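Local coordinates for protein octopine dehydrogenase (PDB 3C7A) that catalyses the NADH-dependent reductive condensation of L-arginine with pyruvate to D-octopine, and the reverse oxidation, at residues G11-L20 with W146-V157; E28-A39 with K70-S81. All blocks are in the same frame, centred on the assembly; numbering follows the deposited sequence.

From the N terminus, the chain passes from strand 3-8 into G11, the N-cap, and helix 12-21; residues 11-20 form the first half of contact 1, and strand 27-32 follows. Contact 2 closes first: residues 28-39 meet 70-81 after a 30-residue excursion, adding strand 71-73 beside strand 27-32. Contact 1 closes only when residues 146-157 return to the helix, 125 residues on, so contact 2 is nested inside its loop. Their centres lie about 17 Å apart, and they touch where S18 OG packs 3.7 Å from V31 CG2. Together they tie the parallel strands 3-8, 27-32 and 71-73, helix 12-21 and strands 146-150 and 156-171 around NAD, which both contacts reach.

Contact 1: residues G11-L20 with W146-V157; sequences GNGAHTLSGL and WACRIKEFGRKV. With NAD (nicotinamide-adenine-dinucleotide), chain B.
G11 O is gripped by two donors of H15, the ring ND1 at 2.9 Å and the backbone N of the same residue at 3.2 Å, which reach it from opposite faces of the carbonyl plane. That fixes the imidazole for its contacts across to 146-157. I150 CD1 makes a CH-pi contact over one face, 4.0 Å from the centroid of the H15 ring, while the ring's in-plane edge offers H15 NE2 to G154 N, a weak bond of 3.3 Å. With ND1 donating and NE2 accepting, the ring is probably neutral.

N12 works in two directions at the start of the helix. Its CG lies anti to the carbonyl carbon (chi1 -63°), and the amide spans from strand to cofactor: OD1 accepts from I150 N (3.1 Å, bent to 146°), and ND2 donates to NAD O1N at 3.2 Å. With an alanine here, I150 N would probably be left without its side-chain acceptor and NAD O1N without the ND2 donor. G13 N bonds NAD O2N at 2.9 Å, and N12 N serves O2A, the phosphate-binding pattern of a Rossmann glycine-rich turn.

Farther along the helix, T16 CG2 stands 3.9 Å from the centre of the six-membered ring of W146, only 7° off its normal, while L17 CB and L20 CD1 approach obliquely.

C148 N donates to the nicotinamide carboxamide oxygen O7N. Helix and strand thus hold different parts of one dinucleotide, the pyrophosphate and the nicotinamide, with the N12 amide bonded to both strand and phosphate.

Contact 2: residues E28-A39 with K70-S81; sequences EVRVLTLFADEA and KVITKDPEIAIS. With NAD (nicotinamide-adenine-dinucleotide), chain B; EDO (1,2-ethanediol), chain G.
V31 N donates to V71 O at 3.0 Å and T73 N to V31 O, both bonds nearly straight; they join strand 71-73 to strand 28-32, parallel at an axis angle of 15°, in the sheet of the Rossmann-type nucleotide-binding domain.

The R30 side chain can be followed outward. CB and CG both pack on V71, and R30 CG lies 3.8 Å from V71 CG1. CD passes I78 O, and a bend at chi3 (-77°) carries the head group to the A79 carbonyl. There R30 NE donates to A79 O at 2.9 Å; the oxygen lies in the guanidinium plane, but the donor stands above the carbonyl plane. NH2 adds a weak bond to the same oxygen. R30 NH1 turns back to its own strand and forms a salt bridge with E28 OE2 at 2.8 Å. The E28 carboxylate would probably favour the positive charge of the guanidinium.

On the same face of the sheet, L32 CB meets A79 CB at 4.1 Å. Beyond the strand, the adenine of NAD covers one face of the F35 ring, and a water joins D37 OD1 to K74 NZ. E38 OE1 accepts from NAD O2B at 3.0 Å, while its anti lone pair takes the T33 OG1 hydroxyl at 2.8 Å.

Contact 1: residues G11-L20 with W146-V157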
loop_
_atom_site.group_PDB
_atom_site.type_symbol
_atom_site.label_atom_id
_atom_site.label_comp_id
_atom_site.label_asym_id
_atom_site.label_seq_id
_atom_site.Cartn_x
_atom_site.Cartn_y
_atom_site.Cartn_z
ATOM N N GLY A 11 3.845 -4.127 14.231
ATOM C CA GLY A 11 2.398 -3.928 14.418
ATOM C C GLY A 11 1.553 -5.175 14.201
ATOM O O GLY A 11 2.031 -6.295 14.398
ATOM N N ASN A 12 0.294 -4.976 13.797
ATOM C CA ASN A 12 -0.647 -6.081 13.540
ATOM C C ASN A 12 -0.140 -7.061 12.473
ATOM O O ASN A 12 -0.218 -8.281 12.650
ATOM C CB ASN A 12 -2.033 -5.554 13.129
ATOM C CG ASN A 12 -2.719 -4.739 14.225
ATOM O OD1 ASN A 12 -2.771 -5.141 15.389
ATOM N ND2 ASN A 12 -3.273 -3.594 13.841
ATOM N N GLY A 13 0.376 -6.512 11.372
ATOM C CA GLY A 13 0.886 -7.308 10.252
ATOM C C GLY A 13 2.167 -8.067 10.554
ATOM O O GLY A 13 2.322 -9.218 10.139
ATOM N N ALA A 14 3.082 -7.424 11.281
ATOM C CA ALA A 14 4.376 -8.024 11.629
ATOM C C ALA A 14 4.266 -9.186 12.621
ATOM O O ALA A 14 5.038 -10.148 12.535
ATOM C CB ALA A 14 5.337 -6.959 12.152
ATOM N N HIS A 15 3.319 -9.089 13.556
ATOM C CA HIS A 15 3.033 -10.173 14.507
ATOM C C HIS A 15 2.561 -11.445 13.790
ATOM O O HIS A 15 3.051 -12.541 14.079
ATOM C CB HIS A 15 1.984 -9.738 15.543
ATOM C CG HIS A 15 2.551 -9.014 16.729
ATOM N ND1 HIS A 15 3.084 -7.744 16.647
ATOM C CD2 HIS A 15 2.643 -9.375 18.032
ATOM C CE1 HIS A 15 3.491 -7.360 17.844
ATOM N NE2 HIS A 15 3.235 -8.331 18.703
ATOM N N THR A 16 1.619 -11.285 12.858
ATOM C CA THR A 16 1.034 -12.408 12.109
ATOM C C THR A 16 2.052 -13.116 11.197
ATOM O O THR A 16 2.143 -14.347 11.207
ATOM C CB THR A 16 -0.214 -11.964 11.284
ATOM O OG1 THR A 16 -1.151 -11.292 12.136
ATOM C CG2 THR A 16 -0.907 -13.165 10.634
ATOM N N LEU A 17 2.811 -12.339 10.423
ATOM C CA LEU A 17 3.793 -12.891 9.477
ATOM C C LEU A 17 4.932 -13.661 10.161
ATOM O O LEU A 17 5.333 -14.729 9.687
ATOM C CB LEU A 17 4.351 -11.792 8.556
ATOM C CG LEU A 17 5.409 -12.154 7.499
ATOM C CD1 LEU A 17 4.869 -13.118 6.437
ATOM C CD2 LEU A 17 5.970 -10.898 6.844
ATOM N N SER A 18 5.441 -13.117 11.269
ATOM C CA SER A 18 6.544 -13.733 12.018
ATOM C C SER A 18 6.188 -15.103 12.605
ATOM O O SER A 18 7.007 -16.024 12.582
ATOM C CB SER A 18 7.041 -12.796 13.125
ATOM O OG SER A 18 7.682 -11.651 12.585
ATOM N N GLY A 19 4.966 -15.224 13.124
ATOM C CA GLY A 19 4.479 -16.471 13.717
ATOM C C GLY A 19 4.265 -17.604 12.723
ATOM O O GLY A 19 4.603 -18.756 13.009
ATOM N N LEU A 20 3.706 -17.279 11.559
ATOM C CA LEU A 20 3.429 -18.280 10.521
ATOM C C LEU A 20 4.694 -18.792 9.820
ATOM O O LEU A 20 4.842 -20.000 9.606
ATOM C CB LEU A 20 2.419 -17.746 9.493
ATOM C CG LEU A 20 0.988 -17.418 9.944
ATOM C CD1 LEU A 20 0.221 -16.719 8.827
ATOM C CD2 LEU A 20 0.223 -18.653 10.423
ATOM N N TRP A 146 -4.397 -10.394 5.200
ATOM C CA TRP A 146 -5.366 -10.700 6.266
ATOM C C TRP A 146 -6.022 -9.455 6.876
ATOM O O TRP A 146 -5.510 -8.340 6.748
ATOM C CB TRP A 146 -4.705 -11.495 7.408
ATOM C CG TRP A 146 -3.618 -12.466 7.011
ATOM C CD1 TRP A 146 -3.778 -13.767 6.623
ATOM C CD2 TRP A 146 -2.206 -12.215 7.001
ATOM N NE1 TRP A 146 -2.555 -14.337 6.358
ATOM C CE2 TRP A 146 -1.573 -13.408 6.583
ATOM C CE3 TRP A 146 -1.413 -11.096 7.298
ATOM C CZ2 TRP A 146 -0.182 -13.513 6.451
ATOM C CZ3 TRP A 146 -0.028 -11.202 7.167
ATOM C CH2 TRP A 146 0.571 -12.403 6.746
ATOM N N ALA A 147 -7.161 -9.664 7.538
ATOM C CA ALA A 147 -7.708 -8.696 8.490
ATOM C C ALA A 147 -7.377 -9.201 9.897
ATOM O O ALA A 147 -7.837 -10.276 10.297
ATOM C CB ALA A 147 -9.211 -8.543 8.304
ATOM N N CYS A 148 -6.574 -8.431 10.635
ATOM C CA CYS A 148 -5.973 -8.904 11.891
ATOM C C CYS A 148 -5.830 -7.829 12.981
ATOM O O CYS A 148 -5.718 -6.638 12.677
ATOM C CB CYS A 148 -4.612 -9.559 11.609
ATOM S SG CYS A 148 -3.445 -8.542 10.639
ATOM N N ARG A 149 -5.832 -8.264 14.246
ATOM C CA ARG A 149 -5.688 -7.366 15.405
ATOM C C ARG A 149 -4.976 -8.036 16.592
ATOM O O ARG A 149 -5.251 -9.194 16.920
ATOM C CB ARG A 149 -7.057 -6.821 15.843
ATOM C CG ARG A 149 -6.993 -5.679 16.862
ATOM C CD ARG A 149 -8.379 -5.204 17.291
ATOM N NE ARG A 149 -8.971 -4.273 16.330
ATOM C CZ ARG A 149 -10.094 -3.585 16.530
ATOM N NH1 ARG A 149 -10.772 -3.709 17.666
ATOM N NH2 ARG A 149 -10.543 -2.765 15.588
ATOM N N ILE A 150 -4.070 -7.290 17.229
ATOM C CA ILE A 150 -3.324 -7.748 18.413
ATOM C C ILE A 150 -4.228 -7.871 19.649
ATOM O O ILE A 150 -5.033 -6.979 19.928
ATOM C CB ILE A 150 -2.123 -6.801 18.728
ATOM C CG1 ILE A 150 -1.045 -6.911 17.641
ATOM C CG2 ILE A 150 -1.518 -7.097 20.107
ATOM C CD1 ILE A 150 -0.033 -5.769 17.643
ATOM N N LYS A 151 -4.086 -8.978 20.378
ATOM C CA LYS A 151 -4.831 -9.207 21.622
ATOM C C LYS A 151 -3.982 -8.939 22.871
ATOM O O LYS A 151 -4.492 -8.446 23.882
ATOM C CB LYS A 151 -5.396 -10.634 21.669
ATOM C CG LYS A 151 -6.308 -11.016 20.494
ATOM C CD LYS A 151 -7.595 -10.187 20.440
ATOM C CE LYS A 151 -8.599 -10.615 21.504
ATOM N NZ LYS A 151 -9.856 -9.816 21.425
ATOM N N GLU A 152 -2.696 -9.278 22.792
ATOM C CA GLU A 152 -1.739 -9.063 23.881
ATOM C C GLU A 152 -0.354 -8.817 23.280
ATOM O O GLU A 152 0.169 -9.671 22.559
ATOM C CB GLU A 152 -1.722 -10.274 24.826
ATOM C CG GLU A 152 -0.766 -10.158 26.013
ATOM C CD GLU A 152 -0.889 -11.310 27.004
ATOM O OE1 GLU A 152 -1.439 -12.375 26.644
ATOM O OE2 GLU A 152 -0.427 -11.152 28.155
ATOM N N PHE A 153 0.229 -7.654 23.575
ATOM C CA PHE A 153 1.497 -7.227 22.961
ATOM C C PHE A 153 2.639 -8.234 23.133
ATOM O O PHE A 153 3.029 -8.571 24.255
ATOM C CB PHE A 153 1.924 -5.836 23.462
ATOM C CG PHE A 153 3.262 -5.375 22.927
ATOM C CD1 PHE A 153 4.412 -5.478 23.707
ATOM C CD2 PHE A 153 3.372 -4.846 21.642
ATOM C CE1 PHE A 153 5.652 -5.060 23.220
ATOM C CE2 PHE A 153 4.608 -4.422 21.143
ATOM C CZ PHE A 153 5.750 -4.530 21.936
ATOM N N GLY A 154 3.156 -8.705 22.000
ATOM C CA GLY A 154 4.306 -9.606 21.964
ATOM C C GLY A 154 4.005 -11.070 22.243
ATOM O O GLY A 154 4.926 -11.890 22.292
ATOM N N ARG A 155 2.725 -11.403 22.411
ATOM C CA ARG A 155 2.328 -12.745 22.850
ATOM C C ARG A 155 1.196 -13.401 22.040
ATOM O O ARG A 155 1.232 -14.612 21.808
ATOM C CB ARG A 155 1.969 -12.736 24.346
ATOM C CG ARG A 155 3.147 -12.439 25.282
ATOM C CD ARG A 155 2.726 -12.380 26.751
ATOM N NE ARG A 155 2.295 -13.681 27.265
ATOM C CZ ARG A 155 3.105 -14.602 27.781
ATOM N NH1 ARG A 155 4.413 -14.387 27.866
ATOM N NH2 ARG A 155 2.603 -15.751 28.215
ATOM N N LYS A 156 0.203 -12.614 21.619
ATOM C CA LYS A 156 -0.999 -13.170 20.977
ATOM C C LYS A 156 -1.625 -12.249 19.920
ATOM O O LYS A 156 -1.759 -11.044 20.140
ATOM C CB LYS A 156 -2.045 -13.522 22.043
ATOM C CG LYS A 156 -3.078 -14.559 21.611
ATOM C CD LYS A 156 -4.198 -14.710 22.645
ATOM C CE LYS A 156 -3.730 -15.418 23.917
ATOM N NZ LYS A 156 -3.507 -16.880 23.712
ATOM N N VAL A 157 -2.020 -12.838 18.787
ATOM C CA VAL A 157 -2.675 -12.112 17.686
ATOM C C VAL A 157 -3.801 -12.948 17.035
ATOM O O VAL A 157 -3.709 -14.176 16.969
ATOM C CB VAL A 157 -1.633 -11.610 16.629
ATOM C CG1 VAL A 157 -0.971 -12.777 15.888
ATOM C CG2 VAL A 157 -2.258 -10.613 15.651
HETATM P PA NAD B . 0.072 -0.804 12.447
HETATM O O1A NAD B . -0.644 0.460 12.724
HETATM O O2A NAD B . -0.385 -1.879 13.358
HETATM O O5B NAD B . 1.667 -0.577 12.582
HETATM C C5B NAD B . 2.246 0.001 13.738
HETATM C C4B NAD B . 3.765 -0.160 13.697
HETATM O O4B NAD B . 4.348 0.815 12.847
HETATM C C3B NAD B . 4.422 0.026 15.060
HETATM O O3B NAD B . 4.578 -1.192 15.751
HETATM C C2B NAD B . 5.760 0.663 14.735
HETATM O O2B NAD B . 6.768 -0.309 14.566
HETATM C C1B NAD B . 5.516 1.382 13.418
HETATM N N9A NAD B . 5.325 2.819 13.709
HETATM C C8A NAD B . 4.134 3.433 14.013
HETATM N N7A NAD B . 4.363 4.747 14.230
HETATM C C5A NAD B . 5.683 4.986 14.071
HETATM C C6A NAD B . 6.437 6.152 14.176
HETATM N N6A NAD B . 5.894 7.233 14.733
HETATM N N1A NAD B . 7.804 6.101 13.954
HETATM C C2A NAD B . 8.409 4.898 13.631
HETATM N N3A NAD B . 7.648 3.745 13.531
HETATM C C4A NAD B . 6.304 3.784 13.745
HETATM O O3 NAD B . -0.146 -1.198 10.891
HETATM P PN NAD B . -0.757 -2.618 10.418
HETATM O O1N NAD B . -2.096 -2.775 11.029
HETATM O O2N NAD B . 0.265 -3.672 10.620
HETATM O O5D NAD B . -0.993 -2.434 8.832
HETATM C C5D NAD B . 0.041 -2.110 7.924
HETATM C C4D NAD B . -0.559 -1.562 6.626
HETATM O O4D NAD B . -1.508 -2.467 6.077
HETATM C C3D NAD B . -1.276 -0.236 6.852
HETATM O O3D NAD B . -0.888 0.678 5.852
HETATM C C2D NAD B . -2.752 -0.579 6.736
HETATM O O2D NAD B . -3.488 0.479 6.166
HETATM C C1D NAD B . -2.756 -1.825 5.855
HETATM N N1N NAD B . -3.899 -2.734 6.116
HETATM C C2N NAD B . -4.175 -3.203 7.379
HETATM C C3N NAD B . -5.257 -4.064 7.599
HETATM C C7N NAD B . -5.407 -4.766 8.925
HETATM O O7N NAD B . -6.489 -5.510 9.153
HETATM N N7N NAD B . -4.405 -4.630 9.910
HETATM C C4N NAD B . -6.057 -4.444 6.518
HETATM C C5N NAD B . -5.770 -3.969 5.239
HETATM C C6N NAD B . -4.683 -3.114 5.055
#

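Contact 2: residues E28-A39 with K70-S81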
loop_
_atom_site.group_PDB
_atom_site.type_symbol
_atom_site.label_atom_id
_atom_site.label_comp_id
_atom_site.label_asym_id
_atom_site.label_seq_id
_atom_site.Cartn_x
_atom_site.Cartn_y
_atom_site.Cartn_z
ATOM N N GLU A 28 14.715 -19.925 8.813
ATOM C CA GLU A 28 15.215 -19.140 9.952
ATOM C C GLU A 28 14.746 -17.676 9.857
ATOM O O GLU A 28 14.973 -17.009 8.842
ATOM C CB GLU A 28 16.750 -19.218 10.021
ATOM C CG GLU A 28 17.397 -18.388 11.133
ATOM C CD GLU A 28 18.918 -18.343 11.036
ATOM O OE1 GLU A 28 19.569 -19.391 11.244
ATOM O OE2 GLU A 28 19.466 -17.253 10.764
ATOM N N VAL A 29 14.103 -17.184 10.919
ATOM C CA VAL A 29 13.479 -15.849 10.922
ATOM C C VAL A 29 14.166 -14.860 11.878
ATOM O O VAL A 29 14.431 -15.189 13.039
ATOM C CB VAL A 29 11.954 -15.929 11.264
ATOM C CG1 VAL A 29 11.322 -14.536 11.343
ATOM C CG2 VAL A 29 11.209 -16.790 10.246
ATOM N N ARG A 30 14.441 -13.653 11.376
ATOM C CA ARG A 30 14.958 -12.543 12.187
ATOM C C ARG A 30 14.023 -11.330 12.117
ATOM O O ARG A 30 13.522 -10.991 11.044
ATOM C CB ARG A 30 16.368 -12.145 11.734
ATOM C CG ARG A 30 17.389 -13.271 11.823
ATOM C CD ARG A 30 18.818 -12.768 11.696
ATOM N NE ARG A 30 19.200 -12.455 10.317
ATOM C CZ ARG A 30 19.538 -13.356 9.395
ATOM N NH1 ARG A 30 19.528 -14.653 9.680
ATOM N NH2 ARG A 30 19.877 -12.956 8.178
ATOM N N VAL A 31 13.795 -10.683 13.260
ATOM C CA VAL A 31 12.900 -9.518 13.343
ATOM C C VAL A 31 13.679 -8.230 13.652
ATOM O O VAL A 31 14.484 -8.193 14.589
ATOM C CB VAL A 31 11.769 -9.729 14.400
ATOM C CG1 VAL A 31 10.816 -8.533 14.442
ATOM C CG2 VAL A 31 10.990 -11.007 14.118
ATOM N N LEU A 32 13.431 -7.187 12.857
ATOM C CA LEU A 32 14.054 -5.869 13.040
ATOM C C LEU A 32 13.005 -4.756 13.171
ATOM O O LEU A 32 12.097 -4.652 12.339
ATOM C CB LEU A 32 15.011 -5.561 11.874
ATOM C CG LEU A 32 15.727 -4.201 11.807
ATOM C CD1 LEU A 32 16.884 -4.121 12.799
ATOM C CD2 LEU A 32 16.222 -3.907 10.392
ATOM N N THR A 33 13.138 -3.937 14.218
ATOM C CA THR A 33 12.294 -2.743 14.419
ATOM C C THR A 33 13.108 -1.542 14.927
ATOM O O THR A 33 13.960 -1.687 15.808
ATOM C CB THR A 33 11.067 -3.014 15.351
ATOM O OG1 THR A 33 10.437 -1.773 15.702
ATOM C CG2 THR A 33 11.477 -3.746 16.630
ATOM N N LEU A 34 12.833 -0.363 14.367
ATOM C CA LEU A 34 13.619 0.845 14.650
ATOM C C LEU A 34 12.864 1.941 15.424
ATOM O O LEU A 34 13.336 3.082 15.511
ATOM C CB LEU A 34 14.195 1.426 13.345
ATOM C CG LEU A 34 15.090 0.563 12.444
ATOM C CD1 LEU A 34 15.258 1.214 11.073
ATOM C CD2 LEU A 34 16.451 0.286 13.079
ATOM N N PHE A 35 11.706 1.597 15.987
ATOM C CA PHE A 35 10.886 2.557 16.738
ATOM C C PHE A 35 11.304 2.614 18.214
ATOM O O PHE A 35 10.809 1.846 19.043
ATOM C CB PHE A 35 9.392 2.225 16.577
ATOM C CG PHE A 35 8.455 3.222 17.227
ATOM C CD1 PHE A 35 8.682 4.595 17.134
ATOM C CD2 PHE A 35 7.321 2.780 17.903
ATOM C CE1 PHE A 35 7.810 5.509 17.729
ATOM C CE2 PHE A 35 6.440 3.683 18.496
ATOM C CZ PHE A 35 6.686 5.052 18.410
ATOM N N ALA A 36 12.217 3.540 18.522
ATOM C CA ALA A 36 12.812 3.677 19.861
ATOM C C ALA A 36 13.364 2.342 20.387
ATOM O O ALA A 36 14.184 1.711 19.716
ATOM C CB ALA A 36 11.818 4.313 20.851
ATOM N N ASP A 37 12.909 1.915 21.566
ATOM C CA ASP A 37 13.357 0.650 22.168
ATOM C C ASP A 37 12.277 -0.447 22.118
ATOM O O ASP A 37 12.111 -1.213 23.075
ATOM C CB ASP A 37 13.830 0.873 23.615
ATOM C CG ASP A 37 14.944 1.911 23.724
ATOM O OD1 ASP A 37 16.036 1.698 23.149
ATOM O OD2 ASP A 37 14.730 2.938 24.404
ATOM N N GLU A 38 11.561 -0.526 20.994
ATOM C CA GLU A 38 10.463 -1.492 20.810
ATOM C C GLU A 38 10.917 -2.961 20.849
ATOM O O GLU A 38 10.165 -3.834 21.297
ATOM C CB GLU A 38 9.700 -1.199 19.506
ATOM C CG GLU A 38 8.277 -1.771 19.449
ATOM C CD GLU A 38 7.502 -1.354 18.198
ATOM O OE1 GLU A 38 8.054 -1.445 17.079
ATOM O OE2 GLU A 38 6.329 -0.945 18.335
ATOM N N ALA A 39 12.139 -3.225 20.383
ATOM C CA ALA A 39 12.696 -4.585 20.346
ATOM C C ALA A 39 12.956 -5.178 21.736
ATOM O O ALA A 39 12.694 -6.362 21.966
ATOM C CB ALA A 39 13.966 -4.626 19.497
ATOM N N LYS A 70 14.239 -16.651 15.798
ATOM C CA LYS A 70 15.653 -16.763 16.177
ATOM C C LYS A 70 16.147 -15.568 17.007
ATOM O O LYS A 70 16.792 -15.756 18.043
ATOM C CB LYS A 70 16.528 -16.963 14.928
ATOM C CG LYS A 70 18.037 -17.076 15.179
ATOM C CD LYS A 70 18.431 -18.452 15.695
ATOM C CE LYS A 70 19.928 -18.537 15.951
ATOM N NZ LYS A 70 20.312 -19.850 16.544
ATOM N N VAL A 71 15.843 -14.351 16.550
ATOM C CA VAL A 71 16.271 -13.123 17.235
ATOM C C VAL A 71 15.338 -11.930 16.957
ATOM O O VAL A 71 14.766 -11.820 15.869
ATOM C CB VAL A 71 17.767 -12.773 16.914
ATOM C CG1 VAL A 71 17.953 -12.374 15.449
ATOM C CG2 VAL A 71 18.305 -11.695 17.858
ATOM N N ILE A 72 15.176 -11.064 17.961
ATOM C CA ILE A 72 14.412 -9.815 17.840
ATOM C C ILE A 72 15.284 -8.645 18.323
ATOM O O ILE A 72 15.611 -8.559 19.510
ATOM C CB ILE A 72 13.071 -9.870 18.634
ATOM C CG1 ILE A 72 12.204 -11.046 18.161
ATOM C CG2 ILE A 72 12.306 -8.549 18.501
ATOM C CD1 ILE A 72 11.084 -11.444 19.120
ATOM N N THR A 73 15.648 -7.749 17.403
ATOM C CA THR A 73 16.689 -6.740 17.662
ATOM C C THR A 73 16.494 -5.400 16.927
ATOM O O THR A 73 15.622 -5.272 16.062
ATOM C CB THR A 73 18.105 -7.316 17.341
ATOM O OG1 THR A 73 19.115 -6.348 17.653
ATOM C CG2 THR A 73 18.220 -7.716 15.866
ATOM N N LYS A 74 17.314 -4.409 17.287
ATOM C CA LYS A 74 17.353 -3.116 16.591
ATOM C C LYS A 74 18.644 -2.909 15.778
ATOM O O LYS A 74 18.814 -1.870 15.131
ATOM C CB LYS A 74 17.142 -1.954 17.575
ATOM C CG LYS A 74 18.337 -1.639 18.479
ATOM C CD LYS A 74 18.186 -0.269 19.133
ATOM C CE LYS A 74 19.397 0.095 19.981
ATOM N NZ LYS A 74 19.487 -0.710 21.235
ATOM N N ASP A 75 19.537 -3.900 15.815
ATOM C CA ASP A 75 20.839 -3.839 15.136
ATOM C C ASP A 75 20.753 -4.424 13.716
ATOM O O ASP A 75 20.521 -5.624 13.555
ATOM C CB ASP A 75 21.894 -4.586 15.973
ATOM C CG ASP A 75 23.325 -4.408 15.453
ATOM O OD1 ASP A 75 23.533 -3.878 14.339
ATOM O OD2 ASP A 75 24.258 -4.818 16.176
ATOM N N PRO A 76 20.938 -3.572 12.682
ATOM C CA PRO A 76 20.867 -4.000 11.276
ATOM C C PRO A 76 21.983 -4.955 10.822
ATOM O O PRO A 76 21.782 -5.711 9.868
ATOM C CB PRO A 76 20.951 -2.681 10.500
ATOM C CG PRO A 76 21.654 -1.746 11.415
ATOM C CD PRO A 76 21.209 -2.125 12.796
ATOM N N GLU A 77 23.138 -4.916 11.486
ATOM C CA GLU A 77 24.268 -5.789 11.126
ATOM C C GLU A 77 23.971 -7.268 11.405
ATOM O O GLU A 77 24.406 -8.146 10.656
ATOM C CB GLU A 77 25.559 -5.346 11.833
ATOM C CG GLU A 77 26.832 -6.012 11.292
ATOM C CD GLU A 77 28.114 -5.503 11.937
ATOM O OE1 GLU A 77 28.063 -4.951 13.059
ATOM O OE2 GLU A 77 29.189 -5.666 11.319
ATOM N N ILE A 78 23.230 -7.532 12.479
ATOM C CA ILE A 78 22.818 -8.892 12.836
ATOM C C ILE A 78 21.645 -9.381 11.969
ATOM O O ILE A 78 21.639 -10.526 11.508
ATOM C CB ILE A 78 22.464 -9.001 14.349
ATOM C CG1 ILE A 78 23.696 -8.684 15.210
ATOM C CG2 ILE A 78 21.904 -10.390 14.693
ATOM C CD1 ILE A 78 23.390 -8.410 16.675
ATOM N N ALA A 79 20.669 -8.502 11.741
ATOM C CA ALA A 79 19.414 -8.869 11.073
ATOM C C ALA A 79 19.501 -9.038 9.549
ATOM O O ALA A 79 18.861 -9.936 8.991
ATOM C CB ALA A 79 18.313 -7.871 11.433
ATOM N N ILE A 80 20.280 -8.182 8.889
ATOM C CA ILE A 80 20.322 -8.123 7.418
ATOM C C ILE A 80 21.409 -9.003 6.775
ATOM O O ILE A 80 21.214 -9.515 5.666
ATOM C CB ILE A 80 20.440 -6.647 6.904
ATOM C CG1 ILE A 80 19.247 -5.792 7.373
ATOM C CG2 ILE A 80 20.604 -6.582 5.374
ATOM C CD1 ILE A 80 17.899 -6.112 6.709
ATOM N N SER A 81 22.540 -9.177 7.459
ATOM C CA SER A 81 23.685 -9.916 6.900
ATOM C C SER A 81 23.376 -11.381 6.579
ATOM O O SER A 81 23.040 -12.165 7.471
ATOM C CB SER A 81 24.910 -9.819 7.821
ATOM O OG SER A 81 25.401 -8.491 7.882
HETATM P PA NAD B . 0.072 -0.804 12.447
HETATM O O1A NAD B . -0.644 0.460 12.724
HETATM O O2A NAD B . -0.385 -1.879 13.358
HETATM O O5B NAD B . 1.667 -0.577 12.582
HETATM C C5B NAD B . 2.246 0.001 13.738
HETATM C C4B NAD B . 3.765 -0.160 13.697
HETATM O O4B NAD B . 4.348 0.815 12.847
HETATM C C3B NAD B . 4.422 0.026 15.060
HETATM O O3B NAD B . 4.578 -1.192 15.751
HETATM C C2B NAD B . 5.760 0.663 14.735
HETATM O O2B NAD B . 6.768 -0.309 14.566
HETATM C C1B NAD B . 5.516 1.382 13.418
HETATM N N9A NAD B . 5.325 2.819 13.709
HETATM C C8A NAD B . 4.134 3.433 14.013
HETATM N N7A NAD B . 4.363 4.747 14.230
HETATM C C5A NAD B . 5.683 4.986 14.071
HETATM C C6A NAD B . 6.437 6.152 14.176
HETATM N N6A NAD B . 5.894 7.233 14.733
HETATM N N1A NAD B . 7.804 6.101 13.954
HETATM C C2A NAD B . 8.409 4.898 13.631
HETATM N N3A NAD B . 7.648 3.745 13.531
HETATM C C4A NAD B . 6.304 3.784 13.745
HETATM O O3 NAD B . -0.146 -1.198 10.891
HETATM P PN NAD B . -0.757 -2.618 10.418
HETATM O O1N NAD B . -2.096 -2.775 11.029
HETATM O O2N NAD B . 0.265 -3.672 10.620
HETATM O O5D NAD B . -0.993 -2.434 8.832
HETATM C C5D NAD B . 0.041 -2.110 7.924
HETATM C C4D NAD B . -0.559 -1.562 6.626
HETATM O O4D NAD B . -1.508 -2.467 6.077
HETATM C C3D NAD B . -1.276 -0.236 6.852
HETATM O O3D NAD B . -0.888 0.678 5.852
HETATM C C2D NAD B . -2.752 -0.579 6.736
HETATM O O2D NAD B . -3.488 0.479 6.166
HETATM C C1D NAD B . -2.756 -1.825 5.855
HETATM N N1N NAD B . -3.899 -2.734 6.116
HETATM C C2N NAD B . -4.175 -3.203 7.379
HETATM C C3N NAD B . -5.257 -4.064 7.599
HETATM C C7N NAD B . -5.407 -4.766 8.925
HETATM O O7N NAD B . -6.489 -5.510 9.153
HETATM N N7N NAD B . -4.405 -4.630 9.910
HETATM C C4N NAD B . -6.057 -4.444 6.518
HETATM C C5N NAD B . -5.770 -3.969 5.239
HETATM C C6N NAD B . -4.683 -3.114 5.055
HETATM C C1 EDO G . 21.457 -14.141 14.077
HETATM O O1 EDO G . 21.316 -14.914 15.275
HETATM C C2 EDO G . 22.379 -14.870 13.107
HETATM O O2 EDO G . 21.818 -16.148 12.788
HETATM O O HOH W 1 17.173 -0.697 22.773
#